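Local coordinates for SA2223 protein (PDB 5KCB) that binds the polyaromatic dye ethidium and probably acts as a small-molecule-binding protein of the integron-associated effector-binding family, at residues A[8-13]-A[88-93]; A[31-36]-A[69-74]; A[56-61]-A[134-139]. All coordinates share one frame; numbering follows the deposited sequence.

In the fold
All three contacts involve one antiparallel sheet closed into a barrel. Interaction 1 pairs strands 4-20 and 87-102, and interaction 3 pairs strands 57-63 and 133-137; interaction 2 lays helix 31-36 on strand 69-76, which lies between strands 4-20 and 57-63. Interactions 2 and 3 are the closest, with centres about 11 Å apart, and both touch ethidium: the helix 31-36 and the strand end 134-139 border one pocket. Interactions 1 and 3, with centres about 14 Å apart, meet on the face turned away from ethidium, where Leu13 CD1 lies 3.6 Å from Leu60 CD2. Interactions 1 and 2 are about 19 Å apart between centres, yet Ile89 CD1 still packs 3.8 Å from Met72 SD.

Interaction 1: A[8-13]-A[88-93]; sequences LASLTL and VITLAS
The seam that closes the barrel pairs Leu11 with Leu91 and Leu13 with Ile89, each antiparallel pair bonded through N-H and C=O in both directions. Leu91 N reaches Leu11 O at 2.7 Å, and Leu13 N gives Ile89 O a nearly linear bond of 2.8 Å (177° at the hydrogen). On the face that carries Leu11, Leu13, Ile89 and Leu91, Leu13 CB rests 3.9 Å from Ile89 CG1. That branch of Ile89 lies between its own backbone N and carbonyl carbon (chi1 63°), which swings CG1 and CD1 across the Leu13 side chain. Leu13 CD1 also comes 4.2 Å from Leu91 CB, so the leucines and Ile89 line the inner face of the closed sheet, with Tyr96 and Pro132 beside Leu91. Thr12 and Thr90, the non-hydrogen-bonded pair, turn to the outer face. There Thr12 CG2 meets Val88 CG1 at 3.8 Å, while Thr12 OG1 is held by Asn79. Beyond Leu11 the regular pairing gives way: a water donates to Ala9 O (2.7 Å) and to Leu91 O (2.9 Å), the latter also accepting the N-H of Leu11. At the far end Ser93 OG donates to Leu8 O over 2.8 Å, tilted 15° from the carbonyl plane.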
loop_
_atom_site.group_PDB
_atom_site.type_symbol
_atom_site.label_atom_id
_atom_site.label_comp_id
_atom_site.label_asym_id
_atom_site.label_seq_id
_atom_site.Cartn_x
_atom_site.Cartn_y
_atom_site.Cartn_z
ATOM N N LEU A 8 8.757 -7.477 6.729
ATOM C CA LEU A 8 9.603 -6.534 6.062
ATOM C C LEU A 8 10.502 -5.834 7.030
ATOM O O LEU A 8 10.107 -5.489 8.126
ATOM C CB LEU A 8 8.784 -5.454 5.373
ATOM C CG LEU A 8 7.916 -5.795 4.183
ATOM C CD1 LEU A 8 7.207 -4.526 3.766
ATOM C CD2 LEU A 8 8.752 -6.364 3.065
ATOM N N ALA A 9 11.720 -5.616 6.586
ATOM C CA ALA A 9 12.699 -4.885 7.329
ATOM C C ALA A 9 12.442 -3.430 7.016
ATOM O O ALA A 9 11.681 -3.123 6.132
ATOM C CB ALA A 9 14.096 -5.291 6.913
ATOM N N SER A 10 13.109 -2.540 7.717
ATOM C CA SER A 10 12.932 -1.128 7.490
ATOM C C SER A 10 13.288 -0.789 6.052
ATOM O O SER A 10 14.256 -1.289 5.522
ATOM C CB SER A 10 13.823 -0.349 8.429
ATOM O OG SER A 10 13.480 1.013 8.440
ATOM N N LEU A 11 12.478 0.055 5.427
ATOM C CA LEU A 11 12.687 0.443 4.042
ATOM C C LEU A 11 12.540 1.918 3.762
ATOM O O LEU A 11 11.769 2.603 4.399
ATOM C CB LEU A 11 11.670 -0.255 3.167
ATOM C CG LEU A 11 11.818 -1.737 2.956
ATOM C CD1 LEU A 11 10.546 -2.326 2.419
ATOM C CD2 LEU A 11 12.973 -2.000 2.019
ATOM N N THR A 12 13.272 2.388 2.766
ATOM C CA THR A 12 13.185 3.765 2.347
ATOM C C THR A 12 12.283 3.793 1.123
ATOM O O THR A 12 12.484 3.044 0.192
ATOM C CB THR A 12 14.543 4.338 1.968
ATOM O OG1 THR A 12 15.438 4.212 3.064
ATOM C CG2 THR A 12 14.411 5.767 1.619
ATOM N N LEU A 13 11.274 4.644 1.150
ATOM C CA LEU A 13 10.330 4.764 0.049
ATOM C C LEU A 13 10.379 6.150 -0.580
ATOM O O LEU A 13 10.384 7.150 0.106
ATOM C CB LEU A 13 8.902 4.461 0.480
ATOM C CG LEU A 13 8.490 3.116 1.057
ATOM C CD1 LEU A 13 7.035 3.175 1.413
ATOM C CD2 LEU A 13 8.737 1.960 0.126
ATOM N N VAL A 88 10.085 11.621 0.657
ATOM C CA VAL A 88 10.775 10.428 1.105
ATOM C C VAL A 88 10.356 10.040 2.521
ATOM O O VAL A 88 10.197 10.885 3.375
ATOM C CB VAL A 88 12.305 10.589 1.066
ATOM C CG1 VAL A 88 12.985 9.315 1.508
ATOM C CG2 VAL A 88 12.786 10.959 -0.321
ATOM N N ILE A 89 10.179 8.751 2.749
ATOM C CA ILE A 89 9.803 8.245 4.053
ATOM C C ILE A 89 10.454 6.917 4.345
ATOM O O ILE A 89 10.894 6.219 3.455
ATOM C CB ILE A 89 8.289 8.048 4.221
ATOM C CG1 ILE A 89 7.766 7.001 3.259
ATOM C CG2 ILE A 89 7.550 9.346 4.026
ATOM C CD1 ILE A 89 6.480 6.372 3.707
ATOM N N THR A 90 10.475 6.578 5.618
ATOM C CA THR A 90 11.013 5.332 6.074
ATOM C C THR A 90 9.818 4.509 6.505
ATOM O O THR A 90 8.992 4.993 7.247
ATOM C CB THR A 90 11.937 5.522 7.285
ATOM O OG1 THR A 90 13.119 6.213 6.902
ATOM C CG2 THR A 90 12.319 4.216 7.851
ATOM N N LEU A 91 9.716 3.280 6.027
ATOM C CA LEU A 91 8.620 2.428 6.420
ATOM C C LEU A 91 9.170 1.464 7.462
ATOM O O LEU A 91 9.994 0.621 7.169
ATOM C CB LEU A 91 8.046 1.675 5.235
ATOM C CG LEU A 91 6.850 0.781 5.536
ATOM C CD1 LEU A 91 5.611 1.597 5.800
ATOM C CD2 LEU A 91 6.592 -0.200 4.427
ATOM N N ALA A 92 8.689 1.603 8.683
ATOM C CA ALA A 92 9.157 0.791 9.803
ATOM C C ALA A 92 8.890 -0.673 9.611
ATOM O O ALA A 92 7.899 -1.059 9.048
ATOM C CB ALA A 92 8.551 1.274 11.100
ATOM N N SER A 93 9.804 -1.485 10.105
ATOM C CA SER A 93 9.698 -2.925 9.962
ATOM C C SER A 93 8.410 -3.434 10.579
ATOM O O SER A 93 7.960 -2.923 11.567
ATOM C CB SER A 93 10.898 -3.608 10.628
ATOM O OG SER A 93 10.676 -4.976 10.871
HETATM O O HOH W 1 9.416 -1.720 5.556
#

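Interaction 2: A[31-36]-A[69-74]; sequences AGFWQR and MSYMIA. With ET (ethidium), chain B.
Ile73 pushes its CD1 methyl between two aromatic rings of the helix, lying over a face of Trp34, 3.7 Å from the centroid of the five-membered ring, and over a face of Phe33, 3.9 Å from the Phe33 ring centroid and displaced toward the rim. On the opposite face of the indole the fused rings of ethidium stack nearly parallel to it, C10 standing 3.6 Å above the plane; Trp34 is thus clasped between the ligand and an aliphatic methyl. Trp34 NE1 donates to Tyr71 OH at 3.1 Å, with an angle of 148° at the hydrogen and the oxygen close to the indole plane. Together with the packing on both faces, this bond probably helps fix the rotation of the indole. The contact is helix-on-sheet packing, helix 31-36 running 10.0 Å from strand 69-74 with the axes at 31°, and alternate strand residues Tyr71 and Ile73 face the helix. Phe33 extends its ring away from its own amide nitrogen (chi1 -180°), toward the strand, and CD2 meets Tyr71 CD2 at 3.9 Å, in the plane of the Phe33 ring. Farther out, Ile16 and Tyr20 touch Phe33, and Ile43 borders Trp34 and Ile73.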
loop_
_atom_site.group_PDB
_atom_site.type_symbol
_atom_site.label_atom_id
_atom_site.label_comp_id
_atom_site.label_asym_id
_atom_site.label_seq_id
_atom_site.Cartn_x
_atom_site.Cartn_y
_atom_site.Cartn_z
ATOM N N ALA A 31 -7.898 7.757 -7.595
ATOM C CA ALA A 31 -7.832 7.384 -8.992
ATOM C C ALA A 31 -7.279 8.549 -9.781
ATOM O O ALA A 31 -6.472 8.367 -10.656
ATOM C CB ALA A 31 -9.191 6.959 -9.503
ATOM N N GLY A 32 -7.708 9.749 -9.436
ATOM C CA GLY A 32 -7.231 10.956 -10.070
ATOM C C GLY A 32 -5.752 11.209 -9.850
ATOM O O GLY A 32 -5.071 11.662 -10.742
ATOM N N PHE A 33 -5.279 10.930 -8.643
ATOM C CA PHE A 33 -3.887 11.108 -8.274
ATOM C C PHE A 33 -3.032 10.178 -9.129
ATOM O O PHE A 33 -2.020 10.574 -9.644
ATOM C CB PHE A 33 -3.723 10.840 -6.766
ATOM C CG PHE A 33 -2.329 10.996 -6.235
ATOM C CD1 PHE A 33 -1.457 11.917 -6.761
ATOM C CD2 PHE A 33 -1.910 10.243 -5.159
ATOM C CE1 PHE A 33 -0.191 12.064 -6.248
ATOM C CE2 PHE A 33 -0.643 10.380 -4.647
ATOM C CZ PHE A 33 0.217 11.286 -5.200
ATOM N N TRP A 34 -3.466 8.943 -9.284
ATOM C CA TRP A 34 -2.748 7.998 -10.106
ATOM C C TRP A 34 -2.714 8.506 -11.547
ATOM O O TRP A 34 -1.687 8.459 -12.190
ATOM C CB TRP A 34 -3.414 6.636 -10.076
ATOM C CG TRP A 34 -3.058 5.770 -8.929
ATOM C CD1 TRP A 34 -3.781 5.574 -7.810
ATOM C CD2 TRP A 34 -1.898 4.951 -8.799
ATOM N NE1 TRP A 34 -3.151 4.705 -6.983
ATOM C CE2 TRP A 34 -1.989 4.301 -7.569
ATOM C CE3 TRP A 34 -0.792 4.711 -9.603
ATOM C CZ2 TRP A 34 -1.028 3.433 -7.126
ATOM C CZ3 TRP A 34 0.158 3.858 -9.163
ATOM C CH2 TRP A 34 0.040 3.221 -7.938
ATOM N N GLN A 35 -3.852 9.001 -12.026
ATOM C CA GLN A 35 -3.970 9.509 -13.387
ATOM C C GLN A 35 -3.020 10.676 -13.593
ATOM O O GLN A 35 -2.356 10.745 -14.598
ATOM C CB GLN A 35 -5.423 9.893 -13.708
ATOM C CG GLN A 35 -6.268 8.721 -14.189
ATOM C CD GLN A 35 -7.768 8.833 -13.906
ATOM O OE1 GLN A 35 -8.341 9.923 -13.847
ATOM N NE2 GLN A 35 -8.412 7.686 -13.752
ATOM N N ARG A 36 -2.954 11.578 -12.630
ATOM C CA ARG A 36 -2.054 12.706 -12.717
ATOM C C ARG A 36 -0.584 12.272 -12.718
ATOM O O ARG A 36 0.226 12.819 -13.441
ATOM C CB ARG A 36 -2.331 13.734 -11.619
ATOM C CG ARG A 36 -3.524 14.633 -11.903
ATOM C CD ARG A 36 -3.768 15.657 -10.814
ATOM N NE ARG A 36 -4.394 15.083 -9.638
ATOM C CZ ARG A 36 -3.807 14.956 -8.461
ATOM N NH1 ARG A 36 -2.582 15.366 -8.280
ATOM N NH2 ARG A 36 -4.462 14.422 -7.466
ATOM N N MET A 69 -6.396 11.591 6.173
ATOM C CA MET A 69 -5.796 10.435 5.549
ATOM C C MET A 69 -4.958 10.799 4.331
ATOM O O MET A 69 -5.401 11.501 3.454
ATOM C CB MET A 69 -6.874 9.436 5.170
ATOM C CG MET A 69 -6.386 8.292 4.326
ATOM S SD MET A 69 -5.169 7.318 5.195
ATOM C CE MET A 69 -6.167 6.648 6.521
ATOM N N SER A 70 -3.740 10.290 4.305
ATOM C CA SER A 70 -2.805 10.520 3.226
ATOM C C SER A 70 -2.596 9.286 2.360
ATOM O O SER A 70 -2.746 8.171 2.820
ATOM C CB SER A 70 -1.455 10.958 3.774
ATOM O OG SER A 70 -1.474 12.278 4.200
ATOM N N TYR A 71 -2.271 9.511 1.093
ATOM C CA TYR A 71 -1.999 8.448 0.152
ATOM C C TYR A 71 -0.687 8.755 -0.529
ATOM O O TYR A 71 -0.457 9.853 -0.985
ATOM C CB TYR A 71 -3.113 8.304 -0.870
ATOM C CG TYR A 71 -3.066 7.065 -1.725
ATOM C CD1 TYR A 71 -3.619 5.882 -1.296
ATOM C CD2 TYR A 71 -2.503 7.087 -2.977
ATOM C CE1 TYR A 71 -3.591 4.755 -2.081
ATOM C CE2 TYR A 71 -2.477 5.967 -3.765
ATOM C CZ TYR A 71 -3.020 4.803 -3.310
ATOM O OH TYR A 71 -3.001 3.693 -4.092
ATOM N N MET A 72 0.179 7.772 -0.589
ATOM C CA MET A 72 1.458 7.956 -1.213
ATOM C C MET A 72 1.744 6.920 -2.271
ATOM O O MET A 72 1.682 5.743 -2.022
ATOM C CB MET A 72 2.556 7.913 -0.170
ATOM C CG MET A 72 3.951 8.097 -0.719
ATOM S SD MET A 72 5.238 8.024 0.530
ATOM C CE MET A 72 6.671 8.568 -0.351
ATOM N N ILE A 73 2.080 7.387 -3.456
ATOM C CA ILE A 73 2.453 6.507 -4.538
ATOM C C ILE A 73 3.972 6.488 -4.486
ATOM O O ILE A 73 4.603 7.516 -4.581
ATOM C CB ILE A 73 1.947 7.012 -5.879
ATOM C CG1 ILE A 73 0.429 6.901 -5.926
ATOM C CG2 ILE A 73 2.583 6.221 -6.997
ATOM C CD1 ILE A 73 -0.212 7.613 -7.079
ATOM N N ALA A 74 4.533 5.304 -4.309
ATOM C CA ALA A 74 5.965 5.150 -4.157
ATOM C C ALA A 74 6.574 3.791 -4.514
ATOM O O ALA A 74 5.890 2.813 -4.708
ATOM C CB ALA A 74 6.335 5.492 -2.733
HETATM C C1 ET B . -4.945 2.351 -8.368
HETATM C C2 ET B . -6.033 2.846 -7.678
HETATM C C3 ET B . -7.025 3.551 -8.345
HETATM C C4 ET B . -6.969 3.776 -9.716
HETATM N N5 ET B . -5.823 3.518 -11.874
HETATM C C6 ET B . -4.772 3.055 -12.595
HETATM C C7 ET B . -2.603 1.816 -12.648
HETATM C C8 ET B . -1.604 1.113 -11.994
HETATM C C9 ET B . -1.640 0.877 -10.629
HETATM C C10 ET B . -2.692 1.342 -9.865
HETATM C C11 ET B . -3.677 2.299 -11.930
HETATM C C12 ET B . -3.707 2.043 -10.482
HETATM C C13 ET B . -4.853 2.561 -9.729
HETATM C C14 ET B . -5.899 3.311 -10.464
HETATM C C15 ET B . -4.653 3.277 -14.070
HETATM C C16 ET B . -3.644 4.094 -14.562
HETATM C C17 ET B . -3.520 4.311 -15.922
HETATM C C18 ET B . -4.416 3.724 -16.813
HETATM C C19 ET B . -5.433 2.906 -16.333
HETATM C C20 ET B . -5.539 2.678 -14.958
HETATM C C21 ET B . -6.904 4.284 -12.523
HETATM C C22 ET B . -6.862 5.744 -12.128
HETATM N N23 ET B . -8.074 4.019 -7.637
HETATM N N24 ET B . -0.564 0.650 -12.704
#

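Interaction 3: A[56-61]-A[134-139]; sequences GILGLC and FELYQD. With ET (ethidium), chain B.
Strands 57-61 and 134-137 run antiparallel with axes at 168°, Ile57 bonding Tyr137 and Gly59 bonding Glu135 through both N-H groups. The bond from Tyr137 N to Ile57 O, 2.9 Å, is almost straight at 175°. On the face of Leu58, Leu60, Phe134 and Leu136, Leu58 places CD2 over the Phe134 ring, 3.6 Å from its centroid and shifted toward the rim. Phe134 takes a chi1 of 60°, its ring folded over its own backbone, which turns it beneath that methyl. Leu58 CD1 meets Leu136 CD1 at 3.8 Å, while Leu60 lies beside Phe134, CG to CB 3.7 Å; Trp152 stacks on the Phe134 ring from the next strand. The opposite face, with Ile57, Glu135 and Tyr137, turns to the ligand. Tyr137 OH donates to Glu135 OE1 at 2.7 Å, coming from above the carboxylate plane, and Tyr71 adds a weak bond to the same oxygen. Tyr71 OH also packs against Gly59. Ethidium turns its C9-C10 side to the face of Tyr137, steeply inclined to it, with C10 3.6 Å above the ring centre. A buried glutamate bonded to a tyrosine beside an aromatic ligand-binding wall is consistent with the pocket of GyrI-like effector-binding domains.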
loop_
_atom_site.group_PDB
_atom_site.type_symbol
_atom_site.label_atom_id
_atom_site.label_comp_id
_atom_site.label_asym_id
_atom_site.label_seq_id
_atom_site.Cartn_x
_atom_site.Cartn_y
_atom_site.Cartn_z
ATOM N N GLY A 56 7.413 -3.652 -7.775
ATOM C CA GLY A 56 6.217 -2.935 -8.122
ATOM C C GLY A 56 6.174 -1.527 -7.585
ATOM O O GLY A 56 7.165 -0.971 -7.153
ATOM N N ILE A 57 4.985 -0.964 -7.630
ATOM C CA ILE A 57 4.735 0.373 -7.167
ATOM C C ILE A 57 3.776 0.231 -6.020
ATOM O O ILE A 57 2.897 -0.589 -6.057
ATOM C CB ILE A 57 4.084 1.238 -8.240
ATOM C CG1 ILE A 57 4.945 1.287 -9.482
ATOM C CG2 ILE A 57 3.869 2.636 -7.720
ATOM C CD1 ILE A 57 4.185 1.712 -10.706
ATOM N N LEU A 58 3.951 1.036 -5.000
ATOM C CA LEU A 58 3.096 0.959 -3.848
ATOM C C LEU A 58 2.139 2.118 -3.715
ATOM O O LEU A 58 2.477 3.238 -4.002
ATOM C CB LEU A 58 3.938 0.937 -2.587
ATOM C CG LEU A 58 4.731 -0.292 -2.199
ATOM C CD1 LEU A 58 6.043 -0.308 -2.922
ATOM C CD2 LEU A 58 4.966 -0.314 -0.707
ATOM N N GLY A 59 0.932 1.811 -3.276
ATOM C CA GLY A 59 -0.067 2.807 -2.976
ATOM C C GLY A 59 -0.315 2.678 -1.486
ATOM O O GLY A 59 -1.040 1.812 -1.058
ATOM N N LEU A 60 0.275 3.561 -0.700
ATOM C CA LEU A 60 0.153 3.492 0.744
ATOM C C LEU A 60 -0.834 4.447 1.350
ATOM O O LEU A 60 -0.831 5.614 1.045
ATOM C CB LEU A 60 1.492 3.759 1.429
ATOM C CG LEU A 60 2.714 2.951 1.034
ATOM C CD1 LEU A 60 3.565 3.720 0.050
ATOM C CD2 LEU A 60 3.542 2.559 2.241
ATOM N N CYS A 61 -1.663 3.920 2.229
ATOM C CA CYS A 61 -2.614 4.726 2.957
ATOM C C CYS A 61 -1.939 4.992 4.294
ATOM O O CYS A 61 -1.605 4.077 5.007
ATOM C CB CYS A 61 -3.957 4.021 3.120
ATOM S SG CYS A 61 -4.945 3.870 1.612
ATOM N N PHE A 134 -0.812 -0.938 2.544
ATOM C CA PHE A 134 -0.669 -0.640 1.136
ATOM C C PHE A 134 -1.049 -1.697 0.130
ATOM O O PHE A 134 -1.166 -2.861 0.434
ATOM C CB PHE A 134 0.767 -0.210 0.850
ATOM C CG PHE A 134 1.803 -1.241 1.176
ATOM C CD1 PHE A 134 2.192 -2.176 0.245
ATOM C CD2 PHE A 134 2.429 -1.240 2.393
ATOM C CE1 PHE A 134 3.163 -3.104 0.533
ATOM C CE2 PHE A 134 3.402 -2.165 2.687
ATOM C CZ PHE A 134 3.765 -3.101 1.757
ATOM N N GLU A 135 -1.216 -1.223 -1.094
ATOM C CA GLU A 135 -1.523 -2.034 -2.253
ATOM C C GLU A 135 -0.228 -2.071 -3.026
ATOM O O GLU A 135 0.425 -1.060 -3.198
ATOM C CB GLU A 135 -2.609 -1.404 -3.115
ATOM C CG GLU A 135 -3.934 -1.198 -2.434
ATOM C CD GLU A 135 -4.634 0.075 -2.862
ATOM O OE1 GLU A 135 -4.360 0.601 -3.947
ATOM O OE2 GLU A 135 -5.472 0.558 -2.096
ATOM N N LEU A 136 0.155 -3.250 -3.469
ATOM C CA LEU A 136 1.372 -3.397 -4.232
ATOM C C LEU A 136 1.005 -3.813 -5.641
ATOM O O LEU A 136 0.352 -4.817 -5.825
ATOM C CB LEU A 136 2.268 -4.436 -3.593
ATOM C CG LEU A 136 3.575 -4.708 -4.298
ATOM C CD1 LEU A 136 4.514 -3.539 -4.163
ATOM C CD2 LEU A 136 4.198 -5.946 -3.718
ATOM N N TYR A 137 1.421 -3.021 -6.623
ATOM C CA TYR A 137 1.114 -3.295 -8.024
ATOM C C TYR A 137 2.312 -3.759 -8.831
ATOM O O TYR A 137 3.202 -2.999 -9.135
ATOM C CB TYR A 137 0.518 -2.046 -8.666
ATOM C CG TYR A 137 -0.781 -1.639 -8.052
ATOM C CD1 TYR A 137 -1.950 -2.224 -8.440
ATOM C CD2 TYR A 137 -0.831 -0.694 -7.060
ATOM C CE1 TYR A 137 -3.141 -1.877 -7.875
ATOM C CE2 TYR A 137 -2.023 -0.338 -6.486
ATOM C CZ TYR A 137 -3.177 -0.943 -6.897
ATOM O OH TYR A 137 -4.373 -0.620 -6.352
ATOM N N GLN A 138 2.315 -5.034 -9.171
ATOM C CA GLN A 138 3.386 -5.623 -9.966
ATOM C C GLN A 138 3.255 -5.264 -11.440
ATOM O O GLN A 138 2.210 -4.827 -11.881
ATOM C CB GLN A 138 3.377 -7.137 -9.830
ATOM C CG GLN A 138 2.268 -7.808 -10.608
ATOM C CD GLN A 138 2.248 -9.298 -10.432
ATOM O OE1 GLN A 138 3.273 -9.961 -10.525
ATOM N NE2 GLN A 138 1.077 -9.839 -10.177
ATOM N N ASP A 139 4.319 -5.489 -12.197
ATOM C CA ASP A 139 4.314 -5.228 -13.633
ATOM C C ASP A 139 3.276 -6.143 -14.275
ATOM O O ASP A 139 3.139 -7.285 -13.880
ATOM C CB ASP A 139 5.709 -5.488 -14.230
ATOM C CG ASP A 139 6.607 -4.271 -14.167
ATOM O OD1 ASP A 139 6.167 -3.258 -13.608
ATOM O OD2 ASP A 139 7.742 -4.306 -14.681
HETATM C C1 ET B . -4.945 2.351 -8.368
HETATM C C2 ET B . -6.033 2.846 -7.678
HETATM C C3 ET B . -7.025 3.551 -8.345
HETATM C C4 ET B . -6.969 3.776 -9.716
HETATM N N5 ET B . -5.823 3.518 -11.874
HETATM C C6 ET B . -4.772 3.055 -12.595
HETATM C C7 ET B . -2.603 1.816 -12.648
HETATM C C8 ET B . -1.604 1.113 -11.994
HETATM C C9 ET B . -1.640 0.877 -10.629
HETATM C C10 ET B . -2.692 1.342 -9.865
HETATM C C11 ET B . -3.677 2.299 -11.930
HETATM C C12 ET B . -3.707 2.043 -10.482
HETATM C C13 ET B . -4.853 2.561 -9.729
HETATM C C14 ET B . -5.899 3.311 -10.464
HETATM C C15 ET B . -4.653 3.277 -14.070
HETATM C C16 ET B . -3.644 4.094 -14.562
HETATM C C17 ET B . -3.520 4.311 -15.922
HETATM C C18 ET B . -4.416 3.724 -16.813
HETATM C C19 ET B . -5.433 2.906 -16.333
HETATM C C20 ET B . -5.539 2.678 -14.958
HETATM C C21 ET B . -6.904 4.284 -12.523
HETATM C C22 ET B . -6.862 5.744 -12.128
HETATM N N23 ET B . -8.074 4.019 -7.637
HETATM N N24 ET B . -0.564 0.650 -12.704
#